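Local coordinates for protein aromatic-amino-acid aminotransferase (Burkholderia pseudomallei, PDB 4F4E) that probably catalyses, as a pyridoxal 5'-phosphate-dependent homodimer, the transfer of amino groups from aromatic amino acids such as tyrosine to 2-oxoglutarate, at residues 37-42 and 51-56; 77-82 and 314-319; 283-288 and 292-297; 382-387 and 412-417; 388-393 and 408-413. All coordinates share one frame; numbering follows the deposited sequence.

Contact 1. Residues 37-42 and 51-56; sequences LGLNEA and KVNLGV
Leu39 and Asn40 of helix 35-45 both reach the side chain of Asn53, but they meet it in different ways. The Asn53 CB already points to the helix, and CG anti to the backbone N (chi1 -168°) carries the amide on. Leu39 approaches at a slant: its CD2 lies 3.6 Å from Asn53 OD1 and 4.2 Å from Asn53 CG, and the methyl stands above the amide plane, beyond its O/N end and nearer the oxygen. The other branch, Leu39 CD1, goes to the backbone and stops 4.2 Å from Gly55 CA. With no side chain on Gly55, the alpha carbon itself is the surface that Leu39 meets.

Asn40 crosses Asn53 at roughly a right angle. The two amide planes are turned 65° apart, and Asn40 OD1 is 3.6 Å from Asn53 ND2. That separation makes the pair a polar neighbourhood and not a hydrogen bond.

What holds the Asn53 amide is local. Its OD1 accepts from the backbone N of Gly55 at 2.9 Å, with the donor tilted 27° from the carbonyl plane, which closes an Asx turn at the strand's end. The same oxygen therefore takes a polar bond from one partner and a methyl group from another.

Before the turn, Lys51 NZ donates to the carbonyls of Phe43 and Asp46, tying the start of the segment back to the helix end. Strand 52-53 runs parallel to strand 390-391, with Val52 and Leu54 joined to Tyr391 by backbone hydrogen bonds, and Leu39 and Ala42 rest on the Tyr391 side chain.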
# COMPACT_ATOMS: atom_id res chain seq x y z
N LEU A 37 16.55 -2.60 15.88
CA LEU A 37 15.79 -1.97 16.94
C LEU A 37 16.67 -1.84 18.16
O LEU A 37 16.65 -0.80 18.82
CB LEU A 37 14.51 -2.76 17.29
CG LEU A 37 13.35 -2.77 16.28
CD1 LEU A 37 12.23 -3.69 16.79
CD2 LEU A 37 12.87 -1.36 15.94
N GLY A 38 17.44 -2.88 18.45
CA GLY A 38 18.45 -2.85 19.54
C GLY A 38 19.49 -1.74 19.39
O GLY A 38 19.88 -1.10 20.38
N LEU A 39 19.94 -1.51 18.16
CA LEU A 39 20.93 -0.47 17.87
C LEU A 39 20.30 0.89 18.12
O LEU A 39 20.86 1.73 18.83
CB LEU A 39 21.43 -0.61 16.43
CG LEU A 39 22.61 0.26 15.98
CD1 LEU A 39 23.30 -0.25 14.72
CD2 LEU A 39 22.10 1.68 15.82
N ASN A 40 19.12 1.09 17.57
CA ASN A 40 18.40 2.35 17.77
C ASN A 40 18.05 2.62 19.20
O ASN A 40 18.07 3.78 19.62
CB ASN A 40 17.12 2.34 16.94
CG ASN A 40 17.40 2.29 15.47
OD1 ASN A 40 18.48 2.66 15.03
ND2 ASN A 40 16.43 1.82 14.69
N GLU A 41 17.73 1.58 19.95
CA GLU A 41 17.41 1.74 21.37
C GLU A 41 18.67 2.23 22.11
O GLU A 41 18.60 3.23 22.83
CB GLU A 41 16.82 0.44 21.99
N ALA A 42 19.80 1.54 21.93
CA ALA A 42 21.04 1.96 22.57
C ALA A 42 21.42 3.38 22.12
O ALA A 42 21.77 4.23 22.94
CB ALA A 42 22.17 0.98 22.29
N LYS A 51 26.91 11.81 19.46
CA LYS A 51 26.88 10.42 19.00
C LYS A 51 26.52 10.39 17.53
O LYS A 51 25.91 11.33 17.04
CB LYS A 51 25.83 9.69 19.81
CG LYS A 51 24.47 10.39 19.85
CD LYS A 51 23.54 9.71 20.85
CE LYS A 51 22.17 10.39 20.87
NZ LYS A 51 21.31 9.69 21.86
N VAL A 52 26.90 9.33 16.82
CA VAL A 52 26.68 9.24 15.37
C VAL A 52 26.05 7.90 15.08
O VAL A 52 26.59 6.85 15.50
CB VAL A 52 28.01 9.37 14.56
CG1 VAL A 52 27.75 9.23 13.07
CG2 VAL A 52 28.69 10.70 14.85
N ASN A 53 24.89 7.94 14.42
CA ASN A 53 24.23 6.73 14.00
C ASN A 53 24.59 6.36 12.53
O ASN A 53 24.05 6.91 11.58
CB ASN A 53 22.70 6.80 14.19
CG ASN A 53 22.02 5.44 14.03
OD1 ASN A 53 22.61 4.47 13.62
ND2 ASN A 53 20.76 5.38 14.43
N LEU A 54 25.49 5.40 12.37
CA LEU A 54 25.81 4.89 11.03
C LEU A 54 25.03 3.62 10.67
O LEU A 54 25.27 3.02 9.64
CB LEU A 54 27.32 4.64 10.93
CG LEU A 54 28.25 5.84 11.16
CD1 LEU A 54 29.72 5.36 11.06
CD2 LEU A 54 27.93 6.94 10.14
N GLY A 55 24.10 3.23 11.53
CA GLY A 55 23.22 2.12 11.27
C GLY A 55 21.96 2.46 10.49
O GLY A 55 21.17 1.57 10.19
N VAL A 56 21.76 3.72 10.14
CA VAL A 56 20.54 4.14 9.39
C VAL A 56 20.61 3.66 7.94
O VAL A 56 21.61 3.13 7.50
CB VAL A 56 20.38 5.67 9.43
CG1 VAL A 56 20.20 6.16 10.89
CG2 VAL A 56 21.61 6.37 8.82

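Contact 2. Residues 77-82 and 314-319; sequences KARVEA and GAIVAA
Arg79 reaches out from helix 70-81 to touch Ala315 and Ile316 on helix 312-322. Its CB points toward the partner helix, and CG stands anti to the backbone N (chi1 -171°), which starts a chain that stays extended as far as NE. The first atom to touch is CD, 3.9 Å from Ile316 CD1; the two side chains pass at an oblique angle. Ile316 itself leaves its helix to one side, and only its terminal methyl comes across to this point.

Beyond CD the chain turns about its last torsion (chi4 86°), which presents the guanidinium flat to Ala315. The methyl CB of Ala315 sits over the centre of that face. The evidence is that Ala315 CB is 3.5 Å from Arg79 CZ, with the three nitrogens all slightly farther. The approach is apolar, a methyl on a flat cation, and the two segments share no hydrogen bond.

The contact joins helices more than 230 residues apart in sequence within the aminotransferase fold. Arg79 also touches Leu84 and Thr311 in flanking loops, while Ile316 packs on Ala75 and Glu76 one turn earlier in helix 70-81. Val80, next to Arg79, packs on Val80 of the second subunit, placing helix 70-81 at the dimer interface.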
# COMPACT_ATOMS: atom_id res chain seq x y z
N LYS A 77 4.35 22.52 -4.57
CA LYS A 77 3.78 23.87 -4.44
C LYS A 77 2.85 24.15 -5.62
O LYS A 77 1.72 24.63 -5.43
CB LYS A 77 4.91 24.93 -4.28
N ALA A 78 3.30 23.87 -6.84
CA ALA A 78 2.45 23.97 -8.01
C ALA A 78 1.20 23.09 -7.96
O ALA A 78 0.12 23.52 -8.38
CB ALA A 78 3.25 23.68 -9.28
N ARG A 79 1.31 21.87 -7.45
CA ARG A 79 0.17 20.98 -7.49
C ARG A 79 -0.92 21.31 -6.47
O ARG A 79 -2.12 21.13 -6.75
CB ARG A 79 0.62 19.56 -7.26
CG ARG A 79 -0.47 18.56 -7.51
CD ARG A 79 0.09 17.17 -7.43
NE ARG A 79 -1.03 16.26 -7.45
CZ ARG A 79 -1.61 15.81 -8.55
NH1 ARG A 79 -1.12 16.12 -9.74
NH2 ARG A 79 -2.66 14.98 -8.42
N VAL A 80 -0.51 21.76 -5.29
CA VAL A 80 -1.47 22.04 -4.22
C VAL A 80 -2.35 23.22 -4.63
O VAL A 80 -3.54 23.23 -4.33
CB VAL A 80 -0.80 22.22 -2.83
CG1 VAL A 80 -0.16 23.59 -2.65
CG2 VAL A 80 -1.82 21.94 -1.73
N GLU A 81 -1.77 24.19 -5.36
CA GLU A 81 -2.53 25.33 -5.87
C GLU A 81 -3.66 24.89 -6.85
O GLU A 81 -4.68 25.58 -6.95
CB GLU A 81 -1.60 26.36 -6.53
N ALA A 82 -3.51 23.75 -7.54
CA ALA A 82 -4.54 23.25 -8.47
C ALA A 82 -5.81 22.71 -7.75
O ALA A 82 -6.86 22.57 -8.39
CB ALA A 82 -3.97 22.19 -9.41
N GLY A 314 3.42 9.46 -6.39
CA GLY A 314 3.47 9.20 -7.83
C GLY A 314 3.18 10.39 -8.71
O GLY A 314 3.84 10.58 -9.72
N ALA A 315 2.21 11.21 -8.31
CA ALA A 315 1.87 12.39 -9.08
C ALA A 315 3.03 13.39 -9.12
O ALA A 315 3.28 14.02 -10.14
CB ALA A 315 0.62 13.05 -8.54
N ILE A 316 3.70 13.55 -7.98
CA ILE A 316 4.87 14.39 -7.88
C ILE A 316 6.05 13.87 -8.72
O ILE A 316 6.65 14.64 -9.47
CB ILE A 316 5.25 14.60 -6.41
CG1 ILE A 316 4.14 15.39 -5.70
CG2 ILE A 316 6.58 15.29 -6.25
CD1 ILE A 316 3.81 16.81 -6.16
N VAL A 317 6.35 12.58 -8.64
CA VAL A 317 7.43 12.04 -9.45
C VAL A 317 7.06 12.23 -10.91
O VAL A 317 7.91 12.67 -11.71
CB VAL A 317 7.72 10.58 -9.14
CG1 VAL A 317 8.65 9.91 -10.22
CG2 VAL A 317 8.29 10.41 -7.74
N ALA A 318 5.82 11.89 -11.31
CA ALA A 318 5.40 12.06 -12.71
C ALA A 318 5.54 13.51 -13.16
O ALA A 318 6.03 13.80 -14.29
CB ALA A 318 3.95 11.59 -12.92
N ALA A 319 5.15 14.44 -12.27
CA ALA A 319 5.28 15.90 -12.58
C ALA A 319 6.75 16.33 -12.82
O ALA A 319 7.01 17.08 -13.78
CB ALA A 319 4.65 16.77 -11.47

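Contact 3. Residues 283-288 and 292-297; sequences IITDSK and ARVLSQ
The peptide carbonyl of Lys288 is the flat group that meets the other segment: Ala292 N donates to Lys288 O at 3.0 Å. Ala292 CB lies close to the same oxygen, at 3.6 Å. This is the first-turn bond of helix 288-303, and the whole contact is a beta-alpha connection: strand 278-284, in the large sheet of the fold type I aminotransferases, runs through a short N-capped turn into helix 288-303, which packs against the strand end. Ser287 takes the N-cap position, its OG accepting from the backbone N of Glu290.

Val294 fills the angle between strand and helix with its two methyls divided. CG1 meets Ile283 CD1 at 3.7 Å, the side chains crossing at a slant. CG2 faces Thr285 CG2 tip to tip at 4.1 Å, an approach set by the Thr285 torsion (chi1 71°), which puts its methyl anti to the carbonyl carbon. Ile283 and Val294 also pack on Phe25 of the second subunit, and Arg293 NH1 bonds to the Phe25 and Val28 carbonyls of that subunit.

Further along the helix, Arg293 O accepts two donors from the same face of its plane: Ser296 OG at 2.7 Å and Gln297 N at 3.1 Å.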
# COMPACT_ATOMS: atom_id res chain seq x y z
N ILE A 283 7.42 -5.55 -15.90
CA ILE A 283 7.64 -6.90 -16.41
C ILE A 283 7.81 -6.86 -17.94
O ILE A 283 7.00 -6.27 -18.64
CB ILE A 283 6.46 -7.84 -16.04
CG1 ILE A 283 6.18 -7.83 -14.53
CG2 ILE A 283 6.71 -9.26 -16.56
CD1 ILE A 283 4.89 -8.59 -14.14
N ILE A 284 8.87 -7.48 -18.45
CA ILE A 284 9.09 -7.56 -19.89
C ILE A 284 8.44 -8.84 -20.39
O ILE A 284 8.75 -9.94 -19.88
CB ILE A 284 10.59 -7.47 -20.23
CG1 ILE A 284 11.17 -6.14 -19.79
CG2 ILE A 284 10.83 -7.75 -21.74
CD1 ILE A 284 12.68 -5.94 -19.97
N THR A 285 7.54 -8.71 -21.36
CA THR A 285 6.85 -9.87 -21.91
C THR A 285 7.24 -10.07 -23.36
O THR A 285 7.93 -9.22 -23.94
CB THR A 285 5.35 -9.71 -21.79
OG1 THR A 285 4.93 -8.71 -22.73
CG2 THR A 285 4.96 -9.32 -20.29
N ASP A 286 6.80 -11.17 -23.95
CA ASP A 286 7.24 -11.54 -25.30
C ASP A 286 6.42 -10.82 -26.38
O ASP A 286 6.84 -10.75 -27.55
CB ASP A 286 7.06 -13.05 -25.52
CG ASP A 286 8.09 -13.87 -24.78
OD1 ASP A 286 8.95 -13.28 -24.08
OD2 ASP A 286 8.11 -15.11 -24.97
N SER A 287 5.23 -10.34 -26.02
CA SER A 287 4.30 -9.75 -27.00
C SER A 287 3.30 -8.82 -26.38
O SER A 287 3.09 -8.83 -25.16
CB SER A 287 3.55 -10.87 -27.74
OG SER A 287 2.66 -11.60 -26.91
N LYS A 288 2.64 -8.03 -27.21
CA LYS A 288 1.51 -7.21 -26.72
C LYS A 288 0.42 -8.04 -26.07
O LYS A 288 -0.16 -7.64 -25.03
CB LYS A 288 0.86 -6.43 -27.85
CG LYS A 288 1.68 -5.27 -28.35
CD LYS A 288 0.88 -4.43 -29.37
CE LYS A 288 1.81 -3.40 -30.02
NZ LYS A 288 1.24 -2.49 -31.05
N ALA A 292 -0.86 -7.90 -22.16
CA ALA A 292 -2.26 -7.70 -21.74
C ALA A 292 -2.68 -8.77 -20.76
O ALA A 292 -3.30 -8.48 -19.75
CB ALA A 292 -3.17 -7.73 -22.97
N ARG A 293 -2.35 -10.03 -21.03
CA ARG A 293 -2.68 -11.10 -20.09
C ARG A 293 -1.98 -10.91 -18.71
O ARG A 293 -2.60 -11.05 -17.62
CB ARG A 293 -2.35 -12.49 -20.72
CG ARG A 293 -3.27 -12.78 -21.90
CD ARG A 293 -3.06 -14.16 -22.50
NE ARG A 293 -1.88 -14.28 -23.35
CZ ARG A 293 -0.74 -14.92 -23.08
NH1 ARG A 293 -0.49 -15.52 -21.92
NH2 ARG A 293 0.22 -14.93 -23.99
N VAL A 294 -0.68 -10.62 -18.76
CA VAL A 294 0.11 -10.44 -17.54
C VAL A 294 -0.45 -9.26 -16.72
O VAL A 294 -0.67 -9.36 -15.50
CB VAL A 294 1.62 -10.28 -17.89
CG1 VAL A 294 2.40 -9.64 -16.72
CG2 VAL A 294 2.25 -11.63 -18.26
N LEU A 295 -0.66 -8.12 -17.36
CA LEU A 295 -1.25 -7.00 -16.64
C LEU A 295 -2.59 -7.36 -16.01
O LEU A 295 -2.88 -6.96 -14.90
CB LEU A 295 -1.40 -5.78 -17.57
CG LEU A 295 -2.01 -4.51 -16.98
CD1 LEU A 295 -1.09 -4.02 -15.87
CD2 LEU A 295 -2.17 -3.42 -18.03
N SER A 296 -3.41 -8.13 -16.70
CA SER A 296 -4.72 -8.44 -16.22
C SER A 296 -4.66 -9.24 -14.92
O SER A 296 -5.51 -9.11 -14.03
CB SER A 296 -5.58 -9.16 -17.29
OG SER A 296 -5.29 -10.55 -17.43
N GLN A 297 -3.65 -10.08 -14.82
CA GLN A 297 -3.45 -10.88 -13.62
C GLN A 297 -2.77 -10.07 -12.53
O GLN A 297 -3.09 -10.21 -11.35
CB GLN A 297 -2.65 -12.16 -13.95
CG GLN A 297 -3.40 -13.12 -14.86
CD GLN A 297 -4.78 -13.53 -14.35
OE1 GLN A 297 -5.02 -13.63 -13.13
NE2 GLN A 297 -5.69 -13.79 -15.28

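Contact 4. Residues 382-387 and 412-417; sequences DRLREE and ANAIAA
Leu384 turns its CG anti to the backbone N (chi1 -173°), which, with chi2 near 65°, carries CD1 across to Ala414 and Ile415. Ile415 has its CB directed away from the partner helix, yet with CG1 beside the backbone N that branch still comes within 4.2 Å of Leu384 CD1. CD1 makes the closest approaches. It meets Ala414 CB at 3.7 Å, and it lies 3.8 Å from Ala414 C and 3.9 Å from Ile415 N, so it rests against the peptide link as well as the side chains.

The small Ala414 side chain is consistent with the close approach of the backbones: Leu384 CA and Ala414 CA are 6.7 Å apart. Helices 378-388 and 408-419, near the C-terminal end, belong to the small domain of the fold type I aminotransferase subunit, where Leu384 and Ala414 both also touch Ile390 of strand 390-391.

On helix 378-388 itself, Arg385 folds back onto Asp382 in a salt bridge, its NH2 2.8 Å from Asp382 OD1. The oxygen lies near the guanidinium plane but is itself met from above the carboxylate, 44° out of that plane. Arg383, from the same helix, reaches the other way and donates through NH2 to Val418 O on helix 408-419.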
# COMPACT_ATOMS: atom_id res chain seq x y z
N ASP A 382 31.47 -2.98 18.80
CA ASP A 382 31.06 -2.76 20.19
C ASP A 382 31.96 -1.68 20.85
O ASP A 382 31.49 -0.81 21.56
CB ASP A 382 31.19 -4.05 21.03
CG ASP A 382 30.16 -5.11 20.69
OD1 ASP A 382 29.03 -4.78 20.29
OD2 ASP A 382 30.51 -6.30 20.88
N ARG A 383 33.26 -1.73 20.59
CA ARG A 383 34.19 -0.75 21.16
C ARG A 383 33.89 0.61 20.58
O ARG A 383 33.88 1.60 21.31
CB ARG A 383 35.67 -1.06 20.89
CG ARG A 383 36.22 -2.22 21.71
CD ARG A 383 37.73 -2.13 21.92
NE ARG A 383 38.53 -2.18 20.69
CZ ARG A 383 38.74 -3.28 19.95
NH1 ARG A 383 38.19 -4.47 20.24
NH2 ARG A 383 39.50 -3.20 18.86
N LEU A 384 33.64 0.67 19.28
CA LEU A 384 33.37 1.95 18.61
C LEU A 384 32.15 2.60 19.24
O LEU A 384 32.09 3.82 19.36
CB LEU A 384 33.20 1.71 17.10
CG LEU A 384 33.07 2.85 16.11
CD1 LEU A 384 34.39 3.65 16.08
CD2 LEU A 384 32.69 2.32 14.71
N ARG A 385 31.16 1.79 19.64
CA ARG A 385 29.94 2.30 20.25
C ARG A 385 30.20 2.78 21.68
O ARG A 385 29.90 3.92 22.05
CB ARG A 385 28.84 1.22 20.21
CG ARG A 385 27.60 1.60 20.97
CD ARG A 385 26.52 0.52 20.93
NE ARG A 385 26.97 -0.69 21.63
CZ ARG A 385 27.33 -1.81 21.02
NH1 ARG A 385 27.33 -1.92 19.68
NH2 ARG A 385 27.73 -2.84 21.76
N GLU A 386 30.82 1.92 22.47
CA GLU A 386 30.99 2.18 23.89
C GLU A 386 32.01 3.31 24.13
O GLU A 386 31.76 4.22 24.92
CB GLU A 386 31.45 0.92 24.60
CG GLU A 386 30.35 -0.14 24.60
CD GLU A 386 30.83 -1.55 24.94
OE1 GLU A 386 29.95 -2.39 25.24
OE2 GLU A 386 32.05 -1.86 24.89
N GLU A 387 33.14 3.23 23.43
CA GLU A 387 34.23 4.16 23.65
C GLU A 387 33.98 5.51 22.99
O GLU A 387 34.45 6.52 23.51
CB GLU A 387 35.54 3.56 23.18
CG GLU A 387 35.93 2.34 24.01
CD GLU A 387 37.21 1.70 23.55
OE1 GLU A 387 37.60 1.94 22.39
OE2 GLU A 387 37.86 1.00 24.37
N ALA A 412 36.37 9.04 11.58
CA ALA A 412 37.64 8.49 11.14
C ALA A 412 38.62 8.31 12.31
O ALA A 412 39.29 7.28 12.43
CB ALA A 412 38.27 9.37 10.08
N ASN A 413 38.68 9.32 13.17
CA ASN A 413 39.56 9.26 14.32
C ASN A 413 39.12 8.16 15.30
O ASN A 413 39.96 7.48 15.87
CB ASN A 413 39.64 10.63 15.02
CG ASN A 413 40.36 11.67 14.18
OD1 ASN A 413 40.76 11.36 13.06
ND2 ASN A 413 40.55 12.91 14.72
N ALA A 414 37.82 7.99 15.49
CA ALA A 414 37.32 6.92 16.35
C ALA A 414 37.72 5.55 15.77
O ALA A 414 38.23 4.68 16.49
CB ALA A 414 35.83 7.02 16.54
N ILE A 415 37.56 5.37 14.47
CA ILE A 415 37.96 4.12 13.82
C ILE A 415 39.45 3.86 13.97
O ILE A 415 39.88 2.75 14.35
CB ILE A 415 37.51 4.09 12.35
CG1 ILE A 415 35.98 4.02 12.26
CG2 ILE A 415 38.13 2.90 11.59
CD1 ILE A 415 35.39 4.25 10.88
N ALA A 416 40.25 4.89 13.73
CA ALA A 416 41.68 4.79 13.94
C ALA A 416 42.05 4.37 15.37
O ALA A 416 42.99 3.54 15.57
CB ALA A 416 42.35 6.09 13.54
N ALA A 417 41.32 4.89 16.35
CA ALA A 417 41.54 4.54 17.73
C ALA A 417 41.22 3.08 18.02
O ALA A 417 41.98 2.42 18.73
CB ALA A 417 40.78 5.45 18.66

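Contact 5. Residues 388-393 and 408-413; sequences FGIYAV and LDVVAN
Apolar contact between Ile390 and the pair Val410 and Val411 accounts for the direct meeting of the two segments. Ile390 CD1 is the point of contact for both, 4.1 Å from Val410 CG1 and 4.1 Å from Val411 CG2. Val410 CG1 and Val411 CG2 are 5.2 Å apart, and the lines to them from Ile390 CD1 open at about 79°, so the isoleucine tip fits between two branches on successive residues of the helix. It crosses each valine at a slant. The branches differ: Val410 offers the methyl anti to its backbone N (chi1 173°), Val411 the one beside the backbone N.

Among backbone bonds, a probable, long one from Ile390 N to Leu384 O helps place Ile390, and Gly389, with a positive phi of 63°, makes the bend by which the chain leaves the preceding helix and enters the strand. On the facing segment, ordinary helical bonds run from Ala412 N to Leu408 O and from Asn413 N to Asp409 O.

Aromatic and charged groups lie off the apolar meeting point. Tyr391 meets Phe43 edge-to-face, and its OH hydrogen-bonds to Asp46 OD2, just past helix 35-45 of the same chain, while Asp409 forms a salt bridge with Arg351 of helix 324-354.

Ile390 thus projects from strand 390-391 onto helix 408-419 in the small domain of the fold type I aminotransferases. The strand pairs in parallel with strand 52-53, Tyr391 bonding to Val52 and Leu54, while Leu408 and Ala412 turn to helix 324-354.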
# COMPACT_ATOMS: atom_id res chain seq x y z
N PHE A 388 33.24 5.52 21.87
CA PHE A 388 33.17 6.70 21.00
C PHE A 388 31.80 7.17 20.61
O PHE A 388 31.68 8.23 20.02
CB PHE A 388 34.10 6.53 19.77
CG PHE A 388 35.52 6.37 20.15
CD1 PHE A 388 36.25 7.47 20.56
CD2 PHE A 388 36.14 5.13 20.15
CE1 PHE A 388 37.56 7.36 20.94
CE2 PHE A 388 37.45 5.02 20.56
CZ PHE A 388 38.16 6.12 20.96
N GLY A 389 30.75 6.43 20.99
CA GLY A 389 29.38 6.80 20.69
C GLY A 389 29.10 6.83 19.19
O GLY A 389 28.22 7.59 18.73
N ILE A 390 29.85 6.01 18.43
CA ILE A 390 29.66 5.85 17.00
C ILE A 390 29.09 4.47 16.74
O ILE A 390 29.71 3.45 17.12
CB ILE A 390 30.98 6.01 16.23
CG1 ILE A 390 31.72 7.35 16.57
CG2 ILE A 390 30.74 5.81 14.73
CD1 ILE A 390 31.09 8.68 16.22
N TYR A 391 27.88 4.43 16.16
CA TYR A 391 27.07 3.23 16.08
C TYR A 391 27.08 2.65 14.66
O TYR A 391 26.47 3.21 13.75
CB TYR A 391 25.62 3.56 16.49
CG TYR A 391 25.47 3.78 17.99
CD1 TYR A 391 26.01 4.91 18.60
CD2 TYR A 391 24.83 2.84 18.79
CE1 TYR A 391 25.88 5.12 19.95
CE2 TYR A 391 24.68 3.04 20.14
CZ TYR A 391 25.23 4.18 20.72
OH TYR A 391 25.15 4.35 22.05
N ALA A 392 27.84 1.57 14.47
CA ALA A 392 27.81 0.76 13.24
C ALA A 392 27.03 -0.51 13.55
O ALA A 392 26.76 -0.82 14.73
CB ALA A 392 29.21 0.44 12.79
N VAL A 393 26.63 -1.23 12.50
CA VAL A 393 25.88 -2.48 12.64
C VAL A 393 26.90 -3.59 13.01
O VAL A 393 28.07 -3.53 12.66
CB VAL A 393 25.13 -2.79 11.32
CG1 VAL A 393 24.24 -4.02 11.45
CG2 VAL A 393 24.37 -1.55 10.86
N LEU A 408 32.78 13.59 9.81
CA LEU A 408 33.75 12.72 9.11
C LEU A 408 35.02 12.52 9.94
O LEU A 408 35.53 11.42 10.06
CB LEU A 408 34.08 13.23 7.71
CG LEU A 408 35.07 12.40 6.91
CD1 LEU A 408 34.69 10.93 6.77
CD2 LEU A 408 35.26 13.04 5.56
N ASP A 409 35.54 13.58 10.54
CA ASP A 409 36.79 13.47 11.23
C ASP A 409 36.62 12.75 12.55
O ASP A 409 37.50 11.99 12.97
CB ASP A 409 37.39 14.85 11.46
CG ASP A 409 37.62 15.57 10.17
OD1 ASP A 409 38.45 15.17 9.39
OD2 ASP A 409 36.91 16.51 9.89
N VAL A 410 35.52 13.02 13.22
CA VAL A 410 35.16 12.33 14.45
C VAL A 410 35.11 10.81 14.23
O VAL A 410 35.73 10.02 14.96
CB VAL A 410 33.85 12.90 14.99
CG1 VAL A 410 33.37 12.08 16.17
CG2 VAL A 410 34.06 14.37 15.42
N VAL A 411 34.41 10.40 13.17
CA VAL A 411 34.27 9.01 12.84
C VAL A 411 35.60 8.37 12.45
O VAL A 411 35.96 7.26 12.94
CB VAL A 411 33.22 8.78 11.71
CG1 VAL A 411 33.27 7.35 11.19
CG2 VAL A 411 31.81 9.12 12.19
N ALA A 412 36.37 9.04 11.58
CA ALA A 412 37.64 8.49 11.14
C ALA A 412 38.62 8.31 12.31
O ALA A 412 39.29 7.28 12.43
CB ALA A 412 38.27 9.37 10.08
N ASN A 413 38.68 9.32 13.17
CA ASN A 413 39.56 9.26 14.32
C ASN A 413 39.12 8.16 15.30
O ASN A 413 39.96 7.48 15.87
CB ASN A 413 39.64 10.63 15.02
CG ASN A 413 40.36 11.67 14.18
OD1 ASN A 413 40.76 11.36 13.06
ND2 ASN A 413 40.55 12.91 14.72

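Along the chain contact 1 comes first, contact 2 next with contact 3 nested inside the long loop it closes, and contacts 4 and 5 last. Contacts 1, 4 and 5 form one cluster in the smaller domain. Contacts 4 and 5 have centres 6 Å apart, share Ala412 and Asn413, and both use helix 408-419; the centre of contact 1 lies 12 Å from that of contact 5, joined through the parallel sheet of 52-53 and 390-391. That sheet brings residues near the chain start beside its C-terminal end. From the cluster's centres, that of contact 2 is 35 to 45 Å away and that of contact 3 43 to 53 Å. Both touch the second subunit, their centres 30 Å apart.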